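Local coordinates for exosome complex exonuclease RRP46 homolog (Oryza sativa Japonica Group, PDB 3HKM), which is probably a component of the RNA-degrading exosome, binds double-stranded DNA and single-stranded RNA, and shows hydrolytic DNase and phosphorolytic RNase activity in vitro, at residues Ile39-Gly50 and Asn99-Gly110; Ser114-Cys124 and His136-Gly144. One frame throughout, in Å; residues are numbered along the deposited sequence.

Interaction 1 closes before interaction 2 opens, so the two follow in series along the chain, with centres about 16 Å apart. Strand 100-110 supplies the second half of interaction 1 and leads directly into helix 115-130, which opens interaction 2. The helix is common ground. V40, A42, V104 and L106 of the five-stranded sheet pack on A119, A122 and C123, with V104 CG1 3.6 Å from C123 SG, while P117, I120, N121 and C124 meet strand 138-145 of the four-stranded antiparallel sheet. Two sheets thus share one helix, and together the contacts join the two sheets of the RNase PH domain into a single core.

Interaction 1: Ile39-Gly50 and Asn99-Gly110; sequences IVLAAVYGPKPG and NTTTSVILQVVG
L41 and A43 pair with Q107 and I105 through straight antiparallel backbone bonds; Q107 N gives L41 O a bond of 2.8 Å at 178°. Toward G110 the pairing changes. I39 O accepts from both V109 N (2.9 Å) and G110 N (3.0 Å), a classic beta bulge, and the bulge brings V109 CB to 3.5 Å from I39 CG1.

Between V44 and K48 the register slips, and T102 lies against this part of the chain. Its CB lies 3.9 Å from G46 O. From there OG1, held anti to the carbonyl carbon (chi1 -60°), makes a weak hydrogen bond to that same oxygen, while CG2 turns to V44 and presses on CG1 at 3.4 Å, tighter than usual for two methyls. Beyond it pairing resumes, shifted by one residue: K48 bonds with T101, and T101 OG1 gives a further bond to G50 O at 2.8 Å.

V40, A42, V44, V104 and L106 line the face covered by helix 115-130. Strand 61-67 flanks 100-110 in parallel, connected through helix 77-91, so this antiparallel pair sits inside the mixed five-stranded sheet of the RNase PH fold.

Interaction 2: Ser114-Cys124 and His136-Gly144; sequences SLLPCAINACC and HLAVAIGCG
From S114 beside G142 to C124 beside A138, helix 115-124 runs nearly antiparallel to strand 138-144, at 169° with the axes 6.8 Å apart at their closest. The close approach is consistent with the small residues the strand turns to the helix, A138, A140 and G142. A140 is the centre of it: its CB sits between the ring of P117, whose CB is 3.9 Å off, and the branch of I120, whose CG2 comes to 3.6 Å. P117 also lays CG against the backbone at G142 N, and S114 OG faces the bare CA of G142 while bonding to T155 O elsewhere.

N121 lies alongside the strand, its amide carbon CG 3.7 Å from A140 N, so the flat group borders both the N and the O of that residue. A leucine here puts aliphatic carbon beside A140 N and O, which would probably lose the polar neighbour that the amide gives them in this buried place.

At the far end C124 turns SG anti to its own backbone N (chi1 175°), and there the sulfur accepts a hydrogen bond from A138 N at 3.4 Å and 162°. SG also touches L137 CG at 4.1 Å. A138 O, by contrast, is buried without a polar partner, with C124 CB packed nearby.

C118 and A122 look the other way, onto W33 and strand 38-49. V139, on the strand's other face, meets S219 and I222 of helix 205-229. The helix is therefore sandwiched between two sheets, and the four-stranded one lies in turn between helices 115-130 and 205-229.

Interaction 1: Ile39-Gly50 and Asn99-Gly110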
loop_
_atom_site.group_PDB
_atom_site.type_symbol
_atom_site.label_atom_id
_atom_site.label_comp_id
_atom_site.label_asym_id
_atom_site.label_seq_id
_atom_site.Cartn_x
_atom_site.Cartn_y
_atom_site.Cartn_z
ATOM N N ILE A 39 -1.582 -11.435 1.863
ATOM C CA ILE A 39 -2.037 -10.886 3.134
ATOM C C ILE A 39 -0.910 -10.266 3.963
ATOM O O ILE A 39 0.212 -10.781 4.006
ATOM C CB ILE A 39 -2.878 -11.909 3.950
ATOM C CG1 ILE A 39 -2.642 -11.726 5.448
ATOM C CG2 ILE A 39 -2.604 -13.343 3.498
ATOM C CD1 ILE A 39 -3.674 -12.373 6.289
ATOM N N VAL A 40 -1.240 -9.158 4.621
ATOM C CA VAL A 40 -0.265 -8.325 5.304
ATOM C C VAL A 40 -0.801 -7.857 6.664
ATOM O O VAL A 40 -2.008 -7.665 6.821
ATOM C CB VAL A 40 0.043 -7.089 4.418
ATOM C CG1 VAL A 40 0.133 -5.826 5.249
ATOM C CG2 VAL A 40 1.290 -7.315 3.542
ATOM N N LEU A 41 0.088 -7.678 7.641
ATOM C CA LEU A 41 -0.296 -7.086 8.925
ATOM C C LEU A 41 0.404 -5.748 9.159
ATOM O O LEU A 41 1.633 -5.675 9.160
ATOM C CB LEU A 41 -0.011 -8.036 10.095
ATOM C CG LEU A 41 -0.139 -7.420 11.499
ATOM C CD1 LEU A 41 -1.584 -7.022 11.793
ATOM C CD2 LEU A 41 0.379 -8.363 12.581
ATOM N N ALA A 42 -0.390 -4.701 9.365
ATOM C CA ALA A 42 0.114 -3.334 9.544
ATOM C C ALA A 42 -0.083 -2.807 10.971
ATOM O O ALA A 42 -1.197 -2.756 11.466
ATOM C CB ALA A 42 -0.561 -2.392 8.543
ATOM N N ALA A 43 1.004 -2.405 11.624
ATOM C CA ALA A 43 0.944 -1.947 13.017
ATOM C C ALA A 43 1.462 -0.517 13.144
ATOM O O ALA A 43 2.558 -0.215 12.679
ATOM C CB ALA A 43 1.744 -2.887 13.927
ATOM N N VAL A 44 0.676 0.356 13.772
ATOM C CA VAL A 44 1.036 1.763 13.923
ATOM C C VAL A 44 1.037 2.153 15.389
ATOM O O VAL A 44 0.156 1.743 16.130
ATOM C CB VAL A 44 0.048 2.682 13.195
ATOM C CG1 VAL A 44 0.569 4.114 13.190
ATOM C CG2 VAL A 44 -0.197 2.185 11.775
ATOM N N TYR A 45 2.007 2.962 15.806
ATOM C CA TYR A 45 2.146 3.256 17.229
ATOM C C TYR A 45 1.863 4.719 17.667
ATOM O O TYR A 45 2.737 5.391 18.194
ATOM C CB TYR A 45 3.486 2.694 17.734
ATOM C CG TYR A 45 3.531 1.186 17.547
ATOM C CD1 TYR A 45 2.943 0.339 18.473
ATOM C CD2 TYR A 45 4.097 0.616 16.413
ATOM C CE1 TYR A 45 2.941 -1.039 18.295
ATOM C CE2 TYR A 45 4.099 -0.764 16.224
ATOM C CZ TYR A 45 3.519 -1.583 17.170
ATOM O OH TYR A 45 3.515 -2.951 17.002
ATOM N N GLY A 46 0.616 5.177 17.462
ATOM C CA GLY A 46 0.154 6.519 17.825
ATOM C C GLY A 46 1.236 7.555 17.613
ATOM O O GLY A 46 2.348 7.205 17.229
ATOM N N PRO A 47 0.937 8.843 17.834
ATOM C CA PRO A 47 2.105 9.717 17.741
ATOM C C PRO A 47 2.857 9.723 19.073
ATOM O O PRO A 47 2.258 10.042 20.104
ATOM C CB PRO A 47 1.496 11.094 17.432
ATOM C CG PRO A 47 0.039 10.833 17.112
ATOM C CD PRO A 47 -0.315 9.610 17.880
ATOM N N LYS A 48 4.137 9.344 19.047
ATOM C CA LYS A 48 4.961 9.271 20.255
ATOM C C LYS A 48 5.927 10.468 20.371
ATOM O O LYS A 48 6.708 10.729 19.458
ATOM C CB LYS A 48 5.732 7.943 20.294
ATOM C CG LYS A 48 6.680 7.805 21.490
ATOM C CD LYS A 48 7.478 6.490 21.460
ATOM C CE LYS A 48 8.385 6.369 22.681
ATOM N NZ LYS A 48 9.032 5.032 22.766
ATOM N N PRO A 49 5.868 11.201 21.498
ATOM C CA PRO A 49 6.744 12.364 21.710
ATOM C C PRO A 49 8.222 12.067 21.444
ATOM O O PRO A 49 8.724 11.012 21.826
ATOM C CB PRO A 49 6.540 12.691 23.193
ATOM C CG PRO A 49 5.146 12.219 23.491
ATOM C CD PRO A 49 4.903 11.018 22.603
ATOM N N GLY A 50 8.912 12.998 20.801
ATOM C CA GLY A 50 10.339 12.860 20.571
ATOM C C GLY A 50 10.680 12.591 19.118
ATOM O O GLY A 50 9.869 12.051 18.373
ATOM N N ASN A 99 7.439 17.271 16.762
ATOM C CA ASN A 99 8.258 16.561 17.746
ATOM C C ASN A 99 7.603 15.267 18.188
ATOM O O ASN A 99 7.407 15.026 19.376
ATOM C CB ASN A 99 8.571 17.442 18.955
ATOM C CG ASN A 99 9.633 16.841 19.861
ATOM O OD1 ASN A 99 9.649 17.105 21.059
ATOM N ND2 ASN A 99 10.520 16.035 19.295
ATOM N N THR A 100 7.275 14.435 17.208
ATOM C CA THR A 100 6.553 13.199 17.454
ATOM C C THR A 100 6.982 12.140 16.431
ATOM O O THR A 100 7.308 12.464 15.299
ATOM C CB THR A 100 5.033 13.467 17.377
ATOM O OG1 THR A 100 4.379 12.903 18.517
ATOM C CG2 THR A 100 4.431 12.944 16.087
ATOM N N THR A 101 7.000 10.877 16.831
ATOM C CA THR A 101 7.344 9.817 15.895
ATOM C C THR A 101 6.257 8.753 15.848
ATOM O O THR A 101 5.862 8.201 16.878
ATOM C CB THR A 101 8.694 9.145 16.238
ATOM O OG1 THR A 101 9.722 10.139 16.335
ATOM C CG2 THR A 101 9.075 8.135 15.169
ATOM N N THR A 102 5.779 8.474 14.641
ATOM C CA THR A 102 4.854 7.382 14.407
ATOM C C THR A 102 5.577 6.260 13.659
ATOM O O THR A 102 6.046 6.449 12.542
ATOM C CB THR A 102 3.627 7.875 13.621
ATOM O OG1 THR A 102 2.969 8.902 14.375
ATOM C CG2 THR A 102 2.654 6.743 13.352
ATOM N N SER A 103 5.680 5.094 14.289
ATOM C CA SER A 103 6.385 3.975 13.684
ATOM C C SER A 103 5.417 2.966 13.095
ATOM O O SER A 103 4.538 2.453 13.786
ATOM C CB SER A 103 7.293 3.279 14.701
ATOM O OG SER A 103 8.137 4.212 15.351
ATOM N N VAL A 104 5.601 2.678 11.816
ATOM C CA VAL A 104 4.799 1.695 11.115
ATOM C C VAL A 104 5.600 0.408 10.923
ATOM O O VAL A 104 6.729 0.432 10.427
ATOM C CB VAL A 104 4.366 2.238 9.737
ATOM C CG1 VAL A 104 3.468 1.241 9.020
ATOM C CG2 VAL A 104 3.675 3.581 9.894
ATOM N N ILE A 105 5.022 -0.713 11.333
ATOM C CA ILE A 105 5.611 -2.010 11.047
ATOM C C ILE A 105 4.706 -2.784 10.106
ATOM O O ILE A 105 3.507 -2.892 10.330
ATOM C CB ILE A 105 5.879 -2.832 12.317
ATOM C CG1 ILE A 105 6.903 -2.116 13.197
ATOM C CG2 ILE A 105 6.393 -4.218 11.953
ATOM C CD1 ILE A 105 7.473 -2.989 14.286
ATOM N N LEU A 106 5.297 -3.295 9.037
ATOM C CA LEU A 106 4.578 -4.052 8.035
ATOM C C LEU A 106 5.118 -5.478 8.034
ATOM O O LEU A 106 6.287 -5.709 7.747
ATOM C CB LEU A 106 4.747 -3.395 6.663
ATOM C CG LEU A 106 3.889 -3.875 5.489
ATOM C CD1 LEU A 106 4.413 -5.176 4.891
ATOM C CD2 LEU A 106 2.431 -4.003 5.904
ATOM N N GLN A 107 4.264 -6.427 8.386
ATOM C CA GLN A 107 4.647 -7.826 8.414
ATOM C C GLN A 107 3.933 -8.584 7.302
ATOM O O GLN A 107 2.699 -8.667 7.286
ATOM C CB GLN A 107 4.301 -8.436 9.772
ATOM C CG GLN A 107 4.429 -9.957 9.827
ATOM C CD GLN A 107 5.875 -10.431 9.758
ATOM O OE1 GLN A 107 6.270 -11.153 8.833
ATOM N NE2 GLN A 107 6.677 -10.016 10.733
ATOM N N VAL A 108 4.710 -9.134 6.368
ATOM C CA VAL A 108 4.155 -9.971 5.303
ATOM C C VAL A 108 3.749 -11.353 5.813
ATOM O O VAL A 108 4.517 -12.030 6.498
ATOM C CB VAL A 108 5.127 -10.111 4.125
ATOM C CG1 VAL A 108 4.513 -10.966 3.029
ATOM C CG2 VAL A 108 5.466 -8.743 3.588
ATOM N N VAL A 109 2.525 -11.749 5.481
ATOM C CA VAL A 109 1.956 -13.013 5.936
ATOM C C VAL A 109 1.887 -14.000 4.774
ATOM O O VAL A 109 2.206 -15.174 4.921
ATOM C CB VAL A 109 0.541 -12.800 6.544
ATOM C CG1 VAL A 109 -0.174 -14.129 6.734
ATOM C CG2 VAL A 109 0.641 -12.031 7.861
ATOM N N GLY A 110 1.473 -13.500 3.614
ATOM C CA GLY A 110 1.421 -14.288 2.399
ATOM C C GLY A 110 1.703 -13.412 1.194
ATOM O O GLY A 110 1.473 -12.202 1.224
#

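Interaction 2: Ser114-Cys124 and His136-Gly144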
loop_
_atom_site.group_PDB
_atom_site.type_symbol
_atom_site.label_atom_id
_atom_site.label_comp_id
_atom_site.label_asym_id
_atom_site.label_seq_id
_atom_site.Cartn_x
_atom_site.Cartn_y
_atom_site.Cartn_z
ATOM N N SER A 114 0.848 -8.451 -6.059
ATOM C CA SER A 114 0.508 -7.078 -5.666
ATOM C C SER A 114 0.830 -6.800 -4.193
ATOM O O SER A 114 0.018 -6.230 -3.467
ATOM C CB SER A 114 -0.959 -6.760 -5.981
ATOM O OG SER A 114 -1.173 -6.693 -7.376
ATOM N N LEU A 115 2.024 -7.201 -3.766
ATOM C CA LEU A 115 2.423 -7.101 -2.361
ATOM C C LEU A 115 2.630 -5.662 -1.878
ATOM O O LEU A 115 2.254 -5.315 -0.761
ATOM C CB LEU A 115 3.687 -7.926 -2.099
ATOM C CG LEU A 115 4.073 -8.044 -0.623
ATOM C CD1 LEU A 115 2.927 -8.650 0.183
ATOM C CD2 LEU A 115 5.353 -8.857 -0.447
ATOM N N LEU A 116 3.227 -4.824 -2.713
ATOM C CA LEU A 116 3.472 -3.445 -2.312
ATOM C C LEU A 116 2.156 -2.644 -2.296
ATOM O O LEU A 116 1.894 -1.889 -1.349
ATOM C CB LEU A 116 4.531 -2.802 -3.211
ATOM C CG LEU A 116 5.274 -1.555 -2.725
ATOM C CD1 LEU A 116 4.996 -0.353 -3.607
ATOM C CD2 LEU A 116 5.002 -1.253 -1.250
ATOM N N PRO A 117 1.321 -2.803 -3.338
ATOM C CA PRO A 117 0.003 -2.160 -3.269
ATOM C C PRO A 117 -0.821 -2.662 -2.080
ATOM O O PRO A 117 -1.528 -1.877 -1.452
ATOM C CB PRO A 117 -0.652 -2.574 -4.589
ATOM C CG PRO A 117 0.478 -2.763 -5.516
ATOM C CD PRO A 117 1.582 -3.366 -4.674
ATOM N N CYS A 118 -0.731 -3.952 -1.771
ATOM C CA CYS A 118 -1.446 -4.496 -0.622
ATOM C C CYS A 118 -0.921 -3.887 0.682
ATOM O O CYS A 118 -1.707 -3.430 1.527
ATOM C CB CYS A 118 -1.331 -6.020 -0.579
ATOM S SG CYS A 118 -2.184 -6.810 0.819
ATOM N N ALA A 119 0.405 -3.877 0.838
ATOM C CA ALA A 119 1.037 -3.318 2.034
ATOM C C ALA A 119 0.699 -1.843 2.208
ATOM O O ALA A 119 0.505 -1.372 3.323
ATOM C CB ALA A 119 2.547 -3.520 1.983
ATOM N N ILE A 120 0.626 -1.120 1.095
ATOM C CA ILE A 120 0.214 0.278 1.092
ATOM C C ILE A 120 -1.206 0.481 1.650
ATOM O O ILE A 120 -1.414 1.256 2.578
ATOM C CB ILE A 120 0.344 0.875 -0.335
ATOM C CG1 ILE A 120 1.832 0.954 -0.720
ATOM C CG2 ILE A 120 -0.315 2.251 -0.417
ATOM C CD1 ILE A 120 2.102 1.636 -2.045
ATOM N N ASN A 121 -2.176 -0.215 1.069
ATOM C CA ASN A 121 -3.561 -0.159 1.530
ATOM C C ASN A 121 -3.709 -0.554 2.996
ATOM O O ASN A 121 -4.439 0.081 3.759
ATOM C CB ASN A 121 -4.423 -1.087 0.679
ATOM C CG ASN A 121 -4.450 -0.682 -0.776
ATOM O OD1 ASN A 121 -4.425 -1.529 -1.664
ATOM N ND2 ASN A 121 -4.496 0.615 -1.027
ATOM N N ALA A 122 -3.030 -1.634 3.367
ATOM C CA ALA A 122 -2.996 -2.111 4.744
ATOM C C ALA A 122 -2.566 -1.005 5.701
ATOM O O ALA A 122 -3.138 -0.834 6.777
ATOM C CB ALA A 122 -2.041 -3.280 4.845
ATOM N N CYS A 123 -1.540 -0.264 5.295
ATOM C CA CYS A 123 -0.923 0.746 6.140
ATOM C C CYS A 123 -1.782 1.980 6.219
ATOM O O CYS A 123 -1.801 2.658 7.245
ATOM C CB CYS A 123 0.469 1.104 5.625
ATOM S SG CYS A 123 1.730 -0.073 6.137
ATOM N N CYS A 124 -2.488 2.282 5.135
ATOM C CA CYS A 124 -3.421 3.407 5.148
ATOM C C CYS A 124 -4.559 3.137 6.119
ATOM O O CYS A 124 -5.036 4.046 6.799
ATOM C CB CYS A 124 -3.986 3.682 3.756
ATOM S SG CYS A 124 -5.262 4.971 3.754
ATOM N N HIS A 136 -5.145 12.687 3.091
ATOM C CA HIS A 136 -6.110 11.975 2.266
ATOM C C HIS A 136 -5.793 10.491 2.367
ATOM O O HIS A 136 -4.716 10.109 2.829
ATOM C CB HIS A 136 -5.995 12.416 0.806
ATOM C CG HIS A 136 -4.581 12.557 0.339
ATOM N ND1 HIS A 136 -3.755 11.472 0.134
ATOM C CD2 HIS A 136 -3.834 13.654 0.069
ATOM C CE1 HIS A 136 -2.564 11.893 -0.254
ATOM N NE2 HIS A 136 -2.586 13.213 -0.303
ATOM N N LEU A 137 -6.737 9.659 1.940
ATOM C CA LEU A 137 -6.513 8.219 1.843
ATOM C C LEU A 137 -5.512 7.887 0.735
ATOM O O LEU A 137 -5.442 8.580 -0.279
ATOM C CB LEU A 137 -7.829 7.504 1.529
ATOM C CG LEU A 137 -8.697 6.947 2.653
ATOM C CD1 LEU A 137 -8.896 7.950 3.776
ATOM C CD2 LEU A 137 -10.023 6.480 2.082
ATOM N N ALA A 138 -4.745 6.820 0.934
ATOM C CA ALA A 138 -3.934 6.247 -0.134
ATOM C C ALA A 138 -4.530 4.902 -0.556
ATOM O O ALA A 138 -4.675 3.993 0.261
ATOM C CB ALA A 138 -2.491 6.086 0.303
ATOM N N VAL A 139 -4.887 4.788 -1.829
ATOM C CA VAL A 139 -5.419 3.543 -2.369
ATOM C C VAL A 139 -4.518 3.071 -3.514
ATOM O O VAL A 139 -4.428 3.717 -4.553
ATOM C CB VAL A 139 -6.905 3.707 -2.820
ATOM C CG1 VAL A 139 -7.317 2.601 -3.769
ATOM C CG2 VAL A 139 -7.823 3.728 -1.614
ATOM N N ALA A 140 -3.831 1.951 -3.304
ATOM C CA ALA A 140 -2.847 1.467 -4.268
ATOM C C ALA A 140 -3.363 0.266 -5.051
ATOM O O ALA A 140 -4.107 -0.547 -4.519
ATOM C CB ALA A 140 -1.545 1.114 -3.565
ATOM N N ILE A 141 -2.961 0.159 -6.315
ATOM C CA ILE A 141 -3.377 -0.956 -7.162
ATOM C C ILE A 141 -2.244 -1.412 -8.079
ATOM O O ILE A 141 -1.643 -0.597 -8.780
ATOM C CB ILE A 141 -4.598 -0.589 -8.036
ATOM C CG1 ILE A 141 -5.796 -0.188 -7.166
ATOM C CG2 ILE A 141 -4.963 -1.747 -8.946
ATOM C CD1 ILE A 141 -7.004 0.265 -7.958
ATOM N N GLY A 142 -1.961 -2.711 -8.066
ATOM C CA GLY A 142 -0.989 -3.294 -8.973
ATOM C C GLY A 142 -1.615 -3.551 -10.333
ATOM O O GLY A 142 -2.538 -4.342 -10.458
ATOM N N CYS A 143 -1.124 -2.859 -11.354
ATOM C CA CYS A 143 -1.665 -2.991 -12.702
ATOM C C CYS A 143 -0.692 -3.760 -13.567
ATOM O O CYS A 143 0.496 -3.474 -13.560
ATOM C CB CYS A 143 -1.877 -1.617 -13.330
ATOM S SG CYS A 143 -2.686 -0.414 -12.284
ATOM N N GLY A 144 -1.199 -4.736 -14.308
ATOM C CA GLY A 144 -0.383 -5.493 -15.237
ATOM C C GLY A 144 -0.763 -5.110 -16.648
ATOM O O GLY A 144 -1.918 -4.791 -16.918
#